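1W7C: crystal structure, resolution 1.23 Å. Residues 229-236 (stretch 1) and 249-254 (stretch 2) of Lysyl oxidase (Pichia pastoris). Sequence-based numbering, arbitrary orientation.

Stretch 1 (229-236) IYNNKVYT
Stretch 2 (249-254) DFVTLP

Stretch 1 forms a β-hairpin whose strands, 229-230 and 233-235, are joined by a type I' turn from Y230 to K233. The turn places N231 (phi/psi 51/42) and N232 (62/20) in the left-handed region, and it is closed by paired backbone hydrogen bonds, Y230 N to K233 O at 3.1 Å and K233 N to Y230 O at 3.0 Å. Stretch 2 has no regular helix or strand, but from F250 to L253 it is extended, with phi between -100 and -73 and psi between 117 and 156. Across the two stretches the nearest CA atoms are those of N231 and L253, 7.2 Å apart, so the contact is carried by side chains reaching across to the second chain segment; it buries 321 Å².

Y230 is central. Its CB points toward stretch 2, and with chi1 t (179°) and chi2 82° the ring extends so that OH accepts a hydrogen bond from L253 N at 2.8 Å (N-H...O angle 146°). The same hydroxyl donates to water 1, at 2.6 Å from Y230 OH, which in turn donates to L253 O at 2.8 Å; both backbone polar groups of L253 are thereby tied to one phenol. The backbone of stretch 2 runs past the ring edge, with V251 O 3.7 Å from Y230 CE2.

F250 (chi1 t, chi2 82°) has a sideways CB, yet its ring end comes nearer, bringing CZ to 4.1 Å from Y230 CD2. Y235 (chi1 m, chi2 89°) has its CA-to-CB bond toward stretch 2 and places OH 3.5 Å from F250 CE1, at the phenyl edge.

N231 (chi1 t, chi2 30°) uses ND2 to donate to water 2 at 2.9 Å; this water donates to V251 O at 2.8 Å. N231 OD1 lies 3.7 Å from CD2 of L253 (chi1 m, chi2 t).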

# COMPACT_ATOMS: atom_id res chain seq x y z
N ILE A 229 34.37 16.14 21.78
CA ILE A 229 34.50 16.13 20.33
C ILE A 229 33.67 17.27 19.78
O ILE A 229 32.48 17.36 20.07
CB ILE A 229 34.05 14.78 19.76
CG1 ILE A 229 34.91 13.63 20.30
CG2 ILE A 229 34.03 14.82 18.23
CD1 ILE A 229 34.28 12.28 20.17
N TYR A 230 34.30 18.12 18.97
CA TYR A 230 33.64 19.29 18.41
C TYR A 230 34.30 19.63 17.10
O TYR A 230 35.53 19.64 17.00
CB TYR A 230 33.70 20.47 19.39
CG TYR A 230 33.06 21.73 18.85
CD1 TYR A 230 31.68 21.92 18.91
CD2 TYR A 230 33.83 22.72 18.25
CE1 TYR A 230 31.11 23.06 18.41
CE2 TYR A 230 33.27 23.87 17.75
CZ TYR A 230 31.91 24.03 17.83
OH TYR A 230 31.33 25.17 17.33
N ASN A 231 33.49 19.88 16.07
CA ASN A 231 34.01 20.16 14.72
C ASN A 231 35.02 19.09 14.28
O ASN A 231 36.06 19.40 13.73
CB ASN A 231 34.60 21.57 14.65
CG ASN A 231 34.95 21.99 13.23
OD1 ASN A 231 34.33 21.56 12.25
ND2 ASN A 231 35.96 22.87 13.12
N ASN A 232 34.69 17.83 14.58
CA ASN A 232 35.47 16.65 14.21
C ASN A 232 36.89 16.58 14.79
O ASN A 232 37.71 15.83 14.30
CB ASN A 232 35.52 16.50 12.68
CG ASN A 232 34.18 16.10 12.10
OD1 ASN A 232 33.66 15.03 12.46
ND2 ASN A 232 33.60 16.95 11.24
N LYS A 233 37.11 17.34 15.86
CA LYS A 233 38.36 17.34 16.60
C LYS A 233 38.14 16.72 17.97
O LYS A 233 37.11 16.90 18.57
CB LYS A 233 38.90 18.77 16.71
CG LYS A 233 39.21 19.38 15.35
CD LYS A 233 40.04 20.65 15.45
CE LYS A 233 40.15 21.38 14.11
NZ LYS A 233 41.00 20.63 13.15
N VAL A 234 39.13 15.97 18.43
CA VAL A 234 39.09 15.25 19.69
C VAL A 234 39.98 15.93 20.72
O VAL A 234 41.16 16.19 20.44
CB VAL A 234 39.56 13.79 19.52
CG1 VAL A 234 39.47 13.03 20.83
CG2 VAL A 234 38.73 13.08 18.43
N TYR A 235 39.41 16.17 21.90
CA TYR A 235 40.11 16.75 23.04
C TYR A 235 40.03 15.74 24.18
O TYR A 235 39.00 15.12 24.40
CB TYR A 235 39.46 18.08 23.42
CG TYR A 235 39.43 19.05 22.27
CD1 TYR A 235 38.36 19.07 21.39
CD2 TYR A 235 40.48 19.92 22.05
CE1 TYR A 235 38.34 19.94 20.30
CE2 TYR A 235 40.48 20.79 20.98
CZ TYR A 235 39.41 20.80 20.10
OH TYR A 235 39.41 21.69 19.03
N THR A 236 41.13 15.57 24.91
CA THR A 236 41.17 14.55 25.96
C THR A 236 40.93 15.12 27.35
O THR A 236 40.90 14.37 28.31
CB THR A 236 42.47 13.77 25.92
OG1 THR A 236 43.58 14.67 26.01
CG2 THR A 236 42.65 13.06 24.58
N ASP A 249 43.10 31.03 15.89
CA ASP A 249 42.75 30.12 14.80
C ASP A 249 41.57 29.16 15.10
O ASP A 249 41.23 28.33 14.25
CB ASP A 249 43.99 29.32 14.33
CG ASP A 249 44.49 28.29 15.35
OD1 ASP A 249 44.19 28.43 16.56
OD2 ASP A 249 45.22 27.34 15.03
N PHE A 250 40.92 29.29 16.27
CA PHE A 250 39.86 28.35 16.63
C PHE A 250 38.59 28.62 15.84
O PHE A 250 38.11 29.75 15.80
CB PHE A 250 39.52 28.39 18.13
CG PHE A 250 38.59 27.30 18.57
CD1 PHE A 250 39.08 26.03 18.83
CD2 PHE A 250 37.22 27.53 18.66
CE1 PHE A 250 38.21 25.00 19.20
CE2 PHE A 250 36.35 26.52 19.02
CZ PHE A 250 36.84 25.25 19.29
N VAL A 251 38.03 27.55 15.25
CA VAL A 251 36.81 27.64 14.47
C VAL A 251 35.60 27.25 15.33
O VAL A 251 35.52 26.13 15.83
CB VAL A 251 36.90 26.74 13.20
CG1 VAL A 251 35.57 26.71 12.44
CG2 VAL A 251 38.04 27.25 12.29
N THR A 252 34.70 28.20 15.51
CA THR A 252 33.41 27.94 16.12
C THR A 252 32.37 27.82 15.02
O THR A 252 32.21 28.72 14.19
CB THR A 252 33.03 29.06 17.08
OG1 THR A 252 34.04 29.18 18.09
CG2 THR A 252 31.77 28.71 17.86
N LEU A 253 31.69 26.68 14.98
CA LEU A 253 30.69 26.47 13.96
C LEU A 253 29.44 27.31 14.25
O LEU A 253 29.19 27.69 15.40
CB LEU A 253 30.32 24.99 13.90
CG LEU A 253 31.43 24.04 13.48
CD1 LEU A 253 31.03 22.62 13.80
CD2 LEU A 253 31.75 24.20 11.98
N PRO A 254 28.66 27.61 13.21
CA PRO A 254 27.44 28.40 13.38
C PRO A 254 26.51 27.86 14.47
O PRO A 254 26.24 26.66 14.56
CB PRO A 254 26.78 28.34 12.00
CG PRO A 254 27.94 28.17 11.06
CD PRO A 254 28.89 27.26 11.80
O HOH W 1 28.86 25.95 17.58
O HOH W 2 37.11 23.78 15.67